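Local coordinates for protein glucose-6-phosphate 1-dehydrogenase (Mycobacterium avium, PDB 4LGV) that probably catalyses the NADP-dependent oxidation of glucose 6-phosphate to 6-phosphogluconolactone, the entry step of the oxidative pentose phosphate pathway, at residues V34-T39 against T114-E119; S105-D110 against S118-K123; P143-L148 against D152-A157. All blocks are in the same frame, centred on the assembly; numbering follows the deposited sequence.

Contact 1. Residues V34-T39 against T114-E119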
loop_
_atom_site.group_PDB
_atom_site.type_symbol
_atom_site.label_atom_id
_atom_site.label_comp_id
_atom_site.label_asym_id
_atom_site.label_seq_id
_atom_site.Cartn_x
_atom_site.Cartn_y
_atom_site.Cartn_z
ATOM N N VAL A 34 -20.573 -31.256 -37.207
ATOM C CA VAL A 34 -21.817 -31.970 -37.245
ATOM C C VAL A 34 -22.843 -31.228 -36.396
ATOM O O VAL A 34 -22.661 -31.088 -35.170
ATOM C CB VAL A 34 -21.633 -33.398 -36.682
ATOM C CG1 VAL A 34 -22.926 -34.128 -36.725
ATOM C CG2 VAL A 34 -20.552 -34.148 -37.455
ATOM N N ILE A 35 -23.944 -30.790 -37.022
ATOM C CA ILE A 35 -24.923 -29.947 -36.326
ATOM C C ILE A 35 -26.221 -30.671 -36.130
ATOM O O ILE A 35 -26.938 -30.906 -37.096
ATOM C CB ILE A 35 -25.243 -28.654 -37.136
ATOM C CG1 ILE A 35 -23.980 -27.855 -37.350
ATOM C CG2 ILE A 35 -26.255 -27.783 -36.404
ATOM C CD1 ILE A 35 -24.105 -26.694 -38.308
ATOM N N PHE A 36 -26.534 -31.007 -34.884
ATOM C CA PHE A 36 -27.838 -31.558 -34.557
ATOM C C PHE A 36 -28.793 -30.418 -34.335
ATOM O O PHE A 36 -28.516 -29.514 -33.528
ATOM C CB PHE A 36 -27.788 -32.429 -33.316
ATOM C CG PHE A 36 -27.096 -33.760 -33.518
ATOM C CD1 PHE A 36 -25.725 -33.842 -33.677
ATOM C CD2 PHE A 36 -27.838 -34.952 -33.566
ATOM C CE1 PHE A 36 -25.093 -35.075 -33.875
ATOM C CE2 PHE A 36 -27.210 -36.186 -33.755
ATOM C CZ PHE A 36 -25.834 -36.250 -33.909
ATOM N N GLY A 37 -29.919 -30.455 -35.052
ATOM C CA GLY A 37 -30.977 -29.435 -34.922
ATOM C C GLY A 37 -30.945 -28.388 -36.037
ATOM O O GLY A 37 -31.403 -27.283 -35.859
ATOM N N ILE A 38 -30.447 -28.779 -37.201
ATOM C CA ILE A 38 -30.166 -27.851 -38.310
ATOM C C ILE A 38 -31.433 -27.256 -38.936
ATOM O O ILE A 38 -31.360 -26.236 -39.630
ATOM C CB ILE A 38 -29.295 -28.554 -39.377
ATOM C CG1 ILE A 38 -28.697 -27.572 -40.351
ATOM C CG2 ILE A 38 -30.113 -29.568 -40.143
ATOM C CD1 ILE A 38 -27.658 -26.684 -39.758
ATOM N N THR A 39 -32.597 -27.836 -38.658
ATOM C CA THR A 39 -33.877 -27.279 -39.127
ATOM C C THR A 39 -34.629 -26.498 -38.071
ATOM O O THR A 39 -35.736 -26.012 -38.343
ATOM C CB THR A 39 -34.823 -28.382 -39.614
ATOM O OG1 THR A 39 -35.146 -29.257 -38.540
ATOM C CG2 THR A 39 -34.190 -29.145 -40.732
ATOM N N THR A 114 -30.640 -45.767 -32.628
ATOM C CA THR A 114 -29.286 -46.151 -33.012
ATOM C C THR A 114 -28.997 -46.126 -34.519
ATOM O O THR A 114 -27.860 -45.911 -34.918
ATOM C CB THR A 114 -28.873 -47.525 -32.425
ATOM O OG1 THR A 114 -29.784 -48.520 -32.855
ATOM C CG2 THR A 114 -28.863 -47.511 -30.884
ATOM N N GLY A 115 -29.993 -46.392 -35.352
ATOM C CA GLY A 115 -29.806 -46.365 -36.814
ATOM C C GLY A 115 -29.248 -45.053 -37.360
ATOM O O GLY A 115 -28.448 -45.033 -38.288
ATOM N N LEU A 116 -29.673 -43.935 -36.780
ATOM C CA LEU A 116 -29.187 -42.644 -37.217
ATOM C C LEU A 116 -27.662 -42.576 -37.054
ATOM O O LEU A 116 -26.957 -42.070 -37.922
ATOM C CB LEU A 116 -29.865 -41.551 -36.412
ATOM C CG LEU A 116 -29.455 -40.086 -36.755
ATOM C CD1 LEU A 116 -30.631 -39.141 -36.646
ATOM C CD2 LEU A 116 -28.420 -39.604 -35.766
ATOM N N TYR A 117 -27.165 -43.129 -35.949
ATOM C CA TYR A 117 -25.762 -43.056 -35.584
ATOM C C TYR A 117 -24.895 -44.004 -36.404
ATOM O O TYR A 117 -23.735 -43.711 -36.675
ATOM C CB TYR A 117 -25.627 -43.246 -34.071
ATOM C CG TYR A 117 -26.350 -42.149 -33.327
ATOM C CD1 TYR A 117 -27.708 -42.249 -33.048
ATOM C CD2 TYR A 117 -25.700 -40.981 -32.953
ATOM C CE1 TYR A 117 -28.388 -41.238 -32.409
ATOM C CE2 TYR A 117 -26.377 -39.962 -32.294
ATOM C CZ TYR A 117 -27.719 -40.100 -32.023
ATOM O OH TYR A 117 -28.458 -39.105 -31.398
ATOM N N SER A 118 -25.442 -45.157 -36.774
ATOM C CA SER A 118 -24.779 -46.056 -37.723
ATOM C C SER A 118 -24.586 -45.349 -39.042
ATOM O O SER A 118 -23.534 -45.449 -39.673
ATOM C CB SER A 118 -25.617 -47.322 -37.997
ATOM O OG SER A 118 -25.819 -48.013 -36.799
ATOM N N GLU A 119 -25.634 -44.688 -39.491
ATOM C CA GLU A 119 -25.548 -43.877 -40.709
ATOM C C GLU A 119 -24.510 -42.730 -40.601
ATOM O O GLU A 119 -23.682 -42.509 -41.496
ATOM C CB GLU A 119 -26.925 -43.292 -41.000
ATOM C CG GLU A 119 -27.616 -43.886 -42.196
ATOM C CD GLU A 119 -28.868 -43.089 -42.549
ATOM O OE1 GLU A 119 -29.834 -43.130 -41.739
ATOM O OE2 GLU A 119 -28.848 -42.406 -43.609
#

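Contact 2. Residues S105-D110 against S118-K123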
loop_
_atom_site.group_PDB
_atom_site.type_symbol
_atom_site.label_atom_id
_atom_site.label_comp_id
_atom_site.label_asym_id
_atom_site.label_seq_id
_atom_site.Cartn_x
_atom_site.Cartn_y
_atom_site.Cartn_z
ATOM N N SER A 105 -23.853 -31.466 -46.093
ATOM C CA SER A 105 -24.684 -32.648 -46.342
ATOM C C SER A 105 -25.764 -32.710 -45.285
ATOM O O SER A 105 -25.713 -31.993 -44.286
ATOM C CB SER A 105 -23.845 -33.951 -46.387
ATOM O OG SER A 105 -23.099 -34.118 -45.199
ATOM N N TYR A 106 -26.746 -33.580 -45.489
ATOM C CA TYR A 106 -27.888 -33.698 -44.588
ATOM C C TYR A 106 -28.237 -35.129 -44.298
ATOM O O TYR A 106 -28.230 -36.016 -45.177
ATOM C CB TYR A 106 -29.110 -33.020 -45.165
ATOM C CG TYR A 106 -30.340 -33.073 -44.251
ATOM C CD1 TYR A 106 -30.346 -32.416 -43.035
ATOM C CD2 TYR A 106 -31.482 -33.796 -44.606
ATOM C CE1 TYR A 106 -31.442 -32.447 -42.205
ATOM C CE2 TYR A 106 -32.594 -33.848 -43.765
ATOM C CZ TYR A 106 -32.585 -33.142 -42.564
ATOM O OH TYR A 106 -33.668 -33.201 -41.685
ATOM N N LEU A 107 -28.565 -35.357 -43.037
ATOM C CA LEU A 107 -28.924 -36.661 -42.556
ATOM C C LEU A 107 -30.154 -36.565 -41.665
ATOM O O LEU A 107 -30.171 -35.797 -40.689
ATOM C CB LEU A 107 -27.723 -37.183 -41.830
ATOM C CG LEU A 107 -27.672 -38.644 -41.480
ATOM C CD1 LEU A 107 -27.720 -39.493 -42.749
ATOM C CD2 LEU A 107 -26.391 -38.901 -40.716
ATOM N N SER A 108 -31.192 -37.299 -42.067
ATOM C CA SER A 108 -32.502 -37.323 -41.414
ATOM C C SER A 108 -32.687 -38.546 -40.521
ATOM O O SER A 108 -32.385 -39.666 -40.944
ATOM C CB SER A 108 -33.662 -37.403 -42.473
ATOM O OG SER A 108 -34.891 -37.166 -41.832
ATOM N N GLY A 109 -33.236 -38.340 -39.322
ATOM C CA GLY A 109 -33.598 -39.472 -38.497
ATOM C C GLY A 109 -33.973 -39.055 -37.106
ATOM O O GLY A 109 -34.020 -37.870 -36.810
ATOM N N ASP A 110 -34.220 -40.052 -36.263
ATOM C CA ASP A 110 -34.596 -39.864 -34.877
ATOM C C ASP A 110 -33.336 -39.989 -34.034
ATOM O O ASP A 110 -32.661 -41.044 -34.025
ATOM C CB ASP A 110 -35.592 -40.963 -34.455
ATOM C CG ASP A 110 -36.305 -40.681 -33.107
ATOM O OD1 ASP A 110 -35.688 -40.081 -32.224
ATOM O OD2 ASP A 110 -37.470 -41.108 -32.913
ATOM N N SER A 118 -25.442 -45.157 -36.774
ATOM C CA SER A 118 -24.779 -46.056 -37.723
ATOM C C SER A 118 -24.586 -45.349 -39.042
ATOM O O SER A 118 -23.534 -45.449 -39.673
ATOM C CB SER A 118 -25.617 -47.322 -37.997
ATOM O OG SER A 118 -25.819 -48.013 -36.799
ATOM N N GLU A 119 -25.634 -44.688 -39.491
ATOM C CA GLU A 119 -25.548 -43.877 -40.709
ATOM C C GLU A 119 -24.510 -42.730 -40.601
ATOM O O GLU A 119 -23.682 -42.509 -41.496
ATOM C CB GLU A 119 -26.925 -43.292 -41.000
ATOM C CG GLU A 119 -27.616 -43.886 -42.196
ATOM C CD GLU A 119 -28.868 -43.089 -42.549
ATOM O OE1 GLU A 119 -29.834 -43.130 -41.739
ATOM O OE2 GLU A 119 -28.848 -42.406 -43.609
ATOM N N LEU A 120 -24.535 -42.041 -39.478
ATOM C CA LEU A 120 -23.546 -41.000 -39.194
ATOM C C LEU A 120 -22.143 -41.572 -39.210
ATOM O O LEU A 120 -21.207 -40.928 -39.660
ATOM C CB LEU A 120 -23.849 -40.393 -37.826
ATOM C CG LEU A 120 -23.182 -39.081 -37.443
ATOM C CD1 LEU A 120 -23.341 -38.017 -38.520
ATOM C CD2 LEU A 120 -23.745 -38.589 -36.119
ATOM N N ALA A 121 -21.986 -42.786 -38.686
ATOM C CA ALA A 121 -20.651 -43.413 -38.581
ATOM C C ALA A 121 -20.067 -43.687 -39.953
ATOM O O ALA A 121 -18.867 -43.685 -40.095
ATOM C CB ALA A 121 -20.709 -44.699 -37.755
ATOM N N GLU A 122 -20.908 -43.915 -40.962
ATOM C CA GLU A 122 -20.394 -44.065 -42.332
ATOM C C GLU A 122 -19.814 -42.762 -42.854
ATOM O O GLU A 122 -18.824 -42.781 -43.586
ATOM C CB GLU A 122 -21.490 -44.462 -43.315
ATOM C CG GLU A 122 -21.998 -45.868 -43.207
ATOM C CD GLU A 122 -22.864 -46.239 -44.413
ATOM O OE1 GLU A 122 -23.094 -45.365 -45.301
ATOM O OE2 GLU A 122 -23.300 -47.414 -44.476
ATOM N N LYS A 123 -20.476 -41.643 -42.537
ATOM C CA LYS A 123 -20.073 -40.328 -43.068
ATOM C C LYS A 123 -18.829 -39.797 -42.348
ATOM O O LYS A 123 -18.172 -38.912 -42.848
ATOM C CB LYS A 123 -21.246 -39.321 -43.041
#

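Contact 3. Residues P143-L148 against D152-A157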
loop_
_atom_site.group_PDB
_atom_site.type_symbol
_atom_site.label_atom_id
_atom_site.label_comp_id
_atom_site.label_asym_id
_atom_site.label_seq_id
_atom_site.Cartn_x
_atom_site.Cartn_y
_atom_site.Cartn_z
ATOM N N PRO A 143 -29.172 -38.078 -24.398
ATOM C CA PRO A 143 -29.423 -39.189 -25.317
ATOM C C PRO A 143 -28.549 -39.166 -26.571
ATOM O O PRO A 143 -28.102 -40.218 -27.005
ATOM C CB PRO A 143 -30.906 -39.019 -25.676
ATOM C CG PRO A 143 -31.514 -38.401 -24.464
ATOM C CD PRO A 143 -30.440 -37.470 -23.925
ATOM N N ILE A 144 -28.313 -37.981 -27.143
ATOM C CA ILE A 144 -27.469 -37.859 -28.322
ATOM C C ILE A 144 -26.024 -38.264 -28.002
ATOM O O ILE A 144 -25.382 -39.029 -28.725
ATOM C CB ILE A 144 -27.492 -36.410 -28.857
ATOM C CG1 ILE A 144 -28.849 -36.103 -29.466
ATOM C CG2 ILE A 144 -26.402 -36.216 -29.907
ATOM C CD1 ILE A 144 -29.109 -34.643 -29.735
ATOM N N VAL A 145 -25.498 -37.718 -26.923
ATOM C CA VAL A 145 -24.100 -37.967 -26.535
ATOM C C VAL A 145 -23.899 -39.445 -26.146
ATOM O O VAL A 145 -22.898 -40.082 -26.494
ATOM C CB VAL A 145 -23.717 -37.038 -25.379
ATOM C CG1 VAL A 145 -22.436 -37.501 -24.717
ATOM C CG2 VAL A 145 -23.521 -35.623 -25.888
ATOM N N GLU A 146 -24.873 -39.998 -25.453
ATOM C CA GLU A 146 -24.847 -41.438 -25.109
ATOM C C GLU A 146 -24.891 -42.295 -26.360
ATOM O O GLU A 146 -24.214 -43.302 -26.439
ATOM C CB GLU A 146 -25.989 -41.780 -24.166
ATOM C CG GLU A 146 -25.654 -41.354 -22.739
ATOM C CD GLU A 146 -26.856 -41.208 -21.821
ATOM O OE1 GLU A 146 -27.998 -41.440 -22.254
ATOM O OE2 GLU A 146 -26.635 -40.816 -20.653
ATOM N N ASN A 147 -25.655 -41.872 -27.359
ATOM C CA ASN A 147 -25.694 -42.577 -28.636
ATOM C C ASN A 147 -24.431 -42.414 -29.453
ATOM O O ASN A 147 -24.002 -43.350 -30.140
ATOM C CB ASN A 147 -26.903 -42.137 -29.465
ATOM C CG ASN A 147 -28.133 -43.021 -29.221
ATOM O OD1 ASN A 147 -28.159 -44.177 -29.627
ATOM N ND2 ASN A 147 -29.095 -42.512 -28.465
ATOM N N LEU A 148 -23.815 -41.235 -29.377
ATOM C CA LEU A 148 -22.528 -41.036 -30.044
ATOM C C LEU A 148 -21.482 -41.961 -29.421
ATOM O O LEU A 148 -20.711 -42.609 -30.152
ATOM C CB LEU A 148 -22.068 -39.599 -29.964
ATOM C CG LEU A 148 -22.927 -38.657 -30.786
ATOM C CD1 LEU A 148 -22.619 -37.222 -30.405
ATOM C CD2 LEU A 148 -22.676 -38.870 -32.257
ATOM N N ASP A 152 -19.277 -45.313 -30.796
ATOM C CA ASP A 152 -17.835 -45.057 -30.814
ATOM C C ASP A 152 -17.493 -43.859 -31.689
ATOM O O ASP A 152 -16.572 -43.917 -32.485
ATOM C CB ASP A 152 -17.052 -46.308 -31.309
ATOM C CG ASP A 152 -15.674 -46.472 -30.585
ATOM O OD1 ASP A 152 -15.563 -46.402 -29.324
ATOM O OD2 ASP A 152 -14.667 -46.639 -31.299
ATOM N N LEU A 153 -18.197 -42.762 -31.509
ATOM C CA LEU A 153 -17.959 -41.551 -32.322
ATOM C C LEU A 153 -17.423 -40.357 -31.541
ATOM O O LEU A 153 -17.428 -39.256 -32.047
ATOM C CB LEU A 153 -19.261 -41.157 -33.022
ATOM C CG LEU A 153 -19.699 -42.056 -34.196
ATOM C CD1 LEU A 153 -21.077 -41.676 -34.739
ATOM C CD2 LEU A 153 -18.645 -41.999 -35.300
ATOM N N LEU A 154 -16.907 -40.580 -30.339
ATOM C CA LEU A 154 -16.470 -39.484 -29.439
ATOM C C LEU A 154 -14.954 -39.314 -29.241
ATOM O O LEU A 154 -14.521 -38.315 -28.678
ATOM C CB LEU A 154 -17.160 -39.624 -28.076
ATOM C CG LEU A 154 -18.677 -39.402 -28.124
ATOM C CD1 LEU A 154 -19.272 -39.659 -26.751
ATOM C CD2 LEU A 154 -19.047 -37.996 -28.591
ATOM N N GLU A 155 -14.165 -40.261 -29.717
ATOM C CA GLU A 155 -12.712 -40.173 -29.650
ATOM C C GLU A 155 -12.340 -38.988 -30.522
ATOM O O GLU A 155 -12.800 -38.850 -31.657
ATOM C CB GLU A 155 -12.016 -41.473 -30.130
ATOM N N ARG A 156 -11.577 -38.090 -29.941
ATOM C CA ARG A 156 -11.116 -36.899 -30.654
ATOM C C ARG A 156 -12.218 -35.933 -30.999
ATOM O O ARG A 156 -12.050 -35.067 -31.859
ATOM C CB ARG A 156 -10.337 -37.245 -31.945
ATOM C CG ARG A 156 -8.877 -37.591 -31.688
ATOM C CD ARG A 156 -8.260 -38.173 -32.941
ATOM N NE ARG A 156 -9.210 -39.112 -33.494
ATOM C CZ ARG A 156 -9.209 -39.524 -34.749
ATOM N NH1 ARG A 156 -8.296 -39.077 -35.621
ATOM N NH2 ARG A 156 -10.136 -40.385 -35.130
ATOM N N ALA A 157 -13.356 -36.093 -30.346
ATOM C CA ALA A 157 -14.463 -35.205 -30.571
ATOM C C ALA A 157 -14.545 -34.146 -29.484
ATOM O O ALA A 157 -13.968 -34.287 -28.422
ATOM C CB ALA A 157 -15.769 -35.973 -30.646
#

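Contact 1. Residues V34-T39 against T114-E119
L116 CD2 is the first atom of the helical segment T114-E119 to reach the strand, lying 4.1 Å from F36 CE2. The leucine extends that far because its CG stands anti to the backbone N (chi1 -180°), and the same methyl also sits 3.7 Å above the plane of the Y117 ring, over its centre. One branch of L116 thus touches both aromatic rings. Next in sequence, Y117 brings its ring alongside the outer end of F36, with Y117 CE2 4.1 Å from F36 CZ and Y117 OH 4.0 Å from F36 CE2. The two aromatic side chains run obliquely to one another. No hydrogen bond joins the segments, and the polar end of Y117 is held instead by V111 O. The modest 89 Å² buried here, with F36 and L116 CA atoms 11.5 Å apart, describes a junction made by side-chain ends. Strand 32-36 lies inside the parallel Rossmann-type sheet, between strands 64-68 and 130-134, and leads into a glycine-containing loop that, as in other Rossmann-type dehydrogenases, probably faces the dinucleotide. Helix 114-123 packs on one face of that sheet, with helix 141-150 against Y117.

Contact 2. Residues S105-D110 against S118-K123
L107 lays its two methyl groups over successive residues of the helix, CD1 on the side chain of E119 and CD2 on L120. The L107 CD2 branch comes within 3.8 Å of L120 CA, so it rests on the helix backbone itself, and it also meets the side-chain end of the same residue, L107 CD2 being 3.9 Å from L120 CD1. L107 has its CG anti to the backbone N (chi1 -166°), which carries its branched end into the gap between strand and helix. L120 offers CD1 alone of its two methyls to L107, while its CD2 turns to F36 and L148. The other branch of L107 has a polar neighbour: L107 CD1 stands 3.2 Å from E119 OE2. That spacing is short for a methyl and a carboxylate oxygen at this resolution, and its exact value is best treated with caution. E119 leaves its backbone at a torsion intermediate between the staggered positions, then runs extended beyond CG, so its carboxylate end crosses L107 obliquely at the exposed margin, with CD and OE2 doing the touching. Of the 163 Å² buried between the segments, L107 supplies about half, and no hydrogen bond crosses. The short axes of strand 105-108 and helix 118-123 approach to 9.9 Å and run nearly antiparallel, at 162°. This is the return of a beta-alpha-beta crossover: strand 104-108, at one border of the parallel sheet within this chain, is bonded along its backbone to strand 64-68, while helix 114-123 travels back over the sheet to lead into strand 130-134, beyond strand 32-36.

Contact 3. Residues P143-L148 against D152-A157
L148 O, near the end of helix 141-150, is the acceptor that fastens the following loop: L153 N donates to it over 2.9 Å, with an N-H...O angle of 155°. The donor is tilted from the carbonyl plane. D152 N is also near, 3.1 Å from L148 O, but its angle is too poor for a bond to that atom; D152 N bonds instead to A149 O. These two bonds, together with the positive phi of D152 (57°), define a Schellman motif that ends the helix with D152 as its C-prime residue.

The reversal then lets two leucines fold back on the last turns. L154 spreads its two methyls over V145 and L148: L154 CD2 lies 3.7 Å from L148 CB, while L154 CD1 comes 3.7 Å from V145 O and thus rests against helix backbone. Its CG is anti to the carbonyl carbon (chi1 -67°), which directs both methyls toward the helix. L153 meets the other branch of L148, L153 CD1 being 4.1 Å from L148 CD2, whereas L154 lies on L148 CB and CD1. Each loop leucine crosses L148 at about a right angle, so L148 is the shared base for both. Beyond them a type II turn from L154 to A157 leads toward strand 158-162.

Earlier in the helix, P143 O takes two donors from one residue, N147 N and N147 ND2, arriving from opposite faces of its plane. At the other end, L153 O is bonded by Y132 OH. In this Schellman C-cap L153 both bonds L148 O through its N and packs its side chain on L148. The last carbonyl oxygens, which lack N-H donors from a further helical turn, take L153 N and D152 N; this probably offsets the partial negative charge at the helix end.

How the contacts relate
From the N terminus, strand 32-36 opens contact 1, whose long loop closes on helix 114-123 after two further strands have been laid down. Contact 2 opens inside that span, at strand 104-108, and ends on the same helix, sharing S118 and E119 with contact 1; its short loop is nearly nested, running only a few residues past. Contact 3 follows in series, a local closure at the end of helix 141-150. All three meet around helix 114-123: F36 CZ lies 3.8 Å from L120 CD2, and Y117 CZ 3.4 Å from N147 CB. Together they tie a central strand, an outer strand, two neighbouring helices and the loop leading to strand 158-162 of the Rossmann-type domain.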